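Local structure of transcriptional regulator (1UDD) at residues Asn48-Leu53 against Asp78-Glu83. The protein is of uncertain role but is an all-helical member of the TenA/THI-4/PqqC family, perhaps acting as a transcriptional regulator. Residues are numbered along the deposited sequence; the frame is centred on the assembly and turned at random.
Sequences NYLVGL and DEVTVE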
loop_
_atom_site.group_PDB
_atom_site.type_symbol
_atom_site.label_atom_id
_atom_site.label_comp_id
_atom_site.label_asym_id
_atom_site.label_seq_id
_atom_site.Cartn_x
_atom_site.Cartn_y
_atom_site.Cartn_z
ATOM N N ASN A 48 -1.157 16.631 -13.762
ATOM C CA ASN A 48 -1.110 15.225 -13.421
ATOM C C ASN A 48 0.252 14.832 -12.851
ATOM O O ASN A 48 0.350 13.917 -12.031
ATOM C CB ASN A 48 -1.404 14.382 -14.650
ATOM C CG ASN A 48 -1.719 12.959 -14.293
ATOM O OD1 ASN A 48 -2.686 12.700 -13.577
ATOM N ND2 ASN A 48 -0.905 12.020 -14.777
ATOM N N TYR A 49 1.295 15.521 -13.304
ATOM C CA TYR A 49 2.656 15.272 -12.856
ATOM C C TYR A 49 2.775 15.784 -11.417
ATOM O O TYR A 49 3.332 15.113 -10.546
ATOM C CB TYR A 49 3.632 16.013 -13.787
ATOM C CG TYR A 49 5.097 15.610 -13.682
ATOM C CD1 TYR A 49 5.893 15.520 -14.831
ATOM C CD2 TYR A 49 5.703 15.376 -12.445
ATOM C CE1 TYR A 49 7.254 15.214 -14.753
ATOM C CE2 TYR A 49 7.068 15.069 -12.358
ATOM C CZ TYR A 49 7.831 14.992 -13.516
ATOM O OH TYR A 49 9.178 14.726 -13.436
ATOM N N LEU A 50 2.228 16.972 -11.189
ATOM C CA LEU A 50 2.238 17.625 -9.888
ATOM C C LEU A 50 1.531 16.739 -8.858
ATOM O O LEU A 50 2.044 16.512 -7.753
ATOM C CB LEU A 50 1.534 18.977 -10.022
ATOM C CG LEU A 50 1.338 19.912 -8.835
ATOM C CD1 LEU A 50 0.711 21.205 -9.338
ATOM C CD2 LEU A 50 0.455 19.268 -7.781
ATOM N N VAL A 51 0.350 16.247 -9.226
ATOM C CA VAL A 51 -0.415 15.377 -8.351
ATOM C C VAL A 51 0.326 14.038 -8.158
ATOM O O VAL A 51 0.489 13.567 -7.036
ATOM C CB VAL A 51 -1.850 15.117 -8.934
ATOM C CG1 VAL A 51 -2.595 14.092 -8.080
ATOM C CG2 VAL A 51 -2.644 16.420 -8.970
ATOM N N GLY A 52 0.793 13.445 -9.252
ATOM C CA GLY A 52 1.489 12.167 -9.173
ATOM C C GLY A 52 2.749 12.191 -8.319
ATOM O O GLY A 52 3.035 11.239 -7.579
ATOM N N LEU A 53 3.521 13.265 -8.434
ATOM C CA LEU A 53 4.743 13.403 -7.647
ATOM C C LEU A 53 4.328 13.440 -6.177
ATOM O O LEU A 53 4.981 12.864 -5.310
ATOM C CB LEU A 53 5.459 14.695 -8.024
ATOM C CG LEU A 53 6.952 14.841 -7.718
ATOM C CD1 LEU A 53 7.729 13.786 -8.497
ATOM C CD2 LEU A 53 7.428 16.254 -8.115
ATOM N N ASP A 78 4.389 20.833 -0.051
ATOM C CA ASP A 78 4.769 21.954 -0.892
ATOM C C ASP A 78 4.378 21.734 -2.341
ATOM O O ASP A 78 4.034 22.685 -3.038
ATOM C CB ASP A 78 6.267 22.198 -0.809
ATOM C CG ASP A 78 6.684 22.771 0.522
ATOM O OD1 ASP A 78 5.796 23.076 1.350
ATOM O OD2 ASP A 78 7.902 22.918 0.735
ATOM N N GLU A 79 4.437 20.492 -2.807
ATOM C CA GLU A 79 4.057 20.214 -4.189
ATOM C C GLU A 79 2.621 20.635 -4.434
ATOM O O GLU A 79 2.315 21.223 -5.461
ATOM C CB GLU A 79 4.150 18.724 -4.530
ATOM C CG GLU A 79 5.435 18.285 -5.195
ATOM C CD GLU A 79 5.763 19.075 -6.444
ATOM O OE1 GLU A 79 5.132 18.874 -7.509
ATOM O OE2 GLU A 79 6.668 19.912 -6.349
ATOM N N VAL A 80 1.737 20.322 -3.494
ATOM C CA VAL A 80 0.323 20.642 -3.669
ATOM C C VAL A 80 -0.177 21.928 -3.038
ATOM O O VAL A 80 -1.372 22.148 -2.954
ATOM C CB VAL A 80 -0.569 19.471 -3.211
ATOM C CG1 VAL A 80 -0.517 18.367 -4.241
ATOM C CG2 VAL A 80 -0.117 18.962 -1.855
ATOM N N THR A 81 0.727 22.786 -2.599
ATOM C CA THR A 81 0.298 24.048 -2.017
ATOM C C THR A 81 1.080 25.184 -2.664
ATOM O O THR A 81 0.594 25.838 -3.585
ATOM C CB THR A 81 0.503 24.062 -0.486
ATOM O OG1 THR A 81 1.895 23.946 -0.172
ATOM C CG2 THR A 81 -0.240 22.908 0.146
ATOM N N VAL A 82 2.297 25.405 -2.192
ATOM C CA VAL A 82 3.157 26.446 -2.736
ATOM C C VAL A 82 3.269 26.292 -4.251
ATOM O O VAL A 82 3.102 27.260 -4.989
ATOM C CB VAL A 82 4.576 26.353 -2.142
ATOM C CG1 VAL A 82 5.438 27.470 -2.688
ATOM C CG2 VAL A 82 4.518 26.397 -0.621
ATOM N N GLU A 83 3.549 25.071 -4.709
ATOM C CA GLU A 83 3.719 24.803 -6.133
ATOM C C GLU A 83 2.441 24.877 -6.963
ATOM O O GLU A 83 2.489 25.206 -8.149
ATOM C CB GLU A 83 4.393 23.441 -6.348
ATOM C CG GLU A 83 5.819 23.389 -5.849
ATOM C CD GLU A 83 6.641 24.562 -6.344
ATOM O OE1 GLU A 83 6.736 24.745 -7.572
ATOM O OE2 GLU A 83 7.192 25.302 -5.509
#
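Leu-50 and Val-80 make the apolar part of this contact. Methyl CD2 of Leu-50 lies 3.8 Å from CG1 of Val-80, and the two side chains run obliquely to one another. Leu-50 has an extended side chain, with CG anti to its own N (chi1 179°) and chi2 also near 180°. This carries its methyl end from helix 36-63 across to the turn at Glu-79 and Val-80. The Leu-50 side chain also packs on Val-84 and Tyr-87 of helix 82-93.

The other contacts involve the backbone carbonyl and carboxylate of Glu-79, and no hydrogen bond joins the two segments. CD2 of Leu-50 approaches the backbone O of Glu-79 at 3.6 Å, and CG of Leu-50 is 3.7 Å from that same oxygen. Leu-53 meets the carboxylate of Glu-79 with one methyl. Its CD2 is 3.5 Å from OE1 and 3.7 Å from CD of Glu-79. The Glu-79 chain bends at chi2 (-54°) and crosses the Leu-53 chain at a slant, its carboxylate against that methyl. OE1 of Glu-79 is 3.9 Å from O of Leu-50, too far for a bond. The Leu-50 and Glu-79 side chains pass each other in opposite directions.

The fold is an all-helical bundle. Helix 36-63 lies here against the break between helices 68-79 and 82-93. Val-80 is the first residue after helix 68-79 to depart from helical backbone angles, and Thr-81 holds the N-cap position of the next helix without a side-chain capping bond.

Backbone bonds run within each segment. N of Leu-53 bonds to O of Tyr-49 at 2.8 Å within the first helix. Across the break, N of Glu-83 bonds to O of Asp-78 at 3.0 Å.

Further packing surrounds the contact. Leu-53 also touches Met-117, Cys-136 and Phe-137 of two other helices. Val-80 packs on Ala-70 of the second subunit.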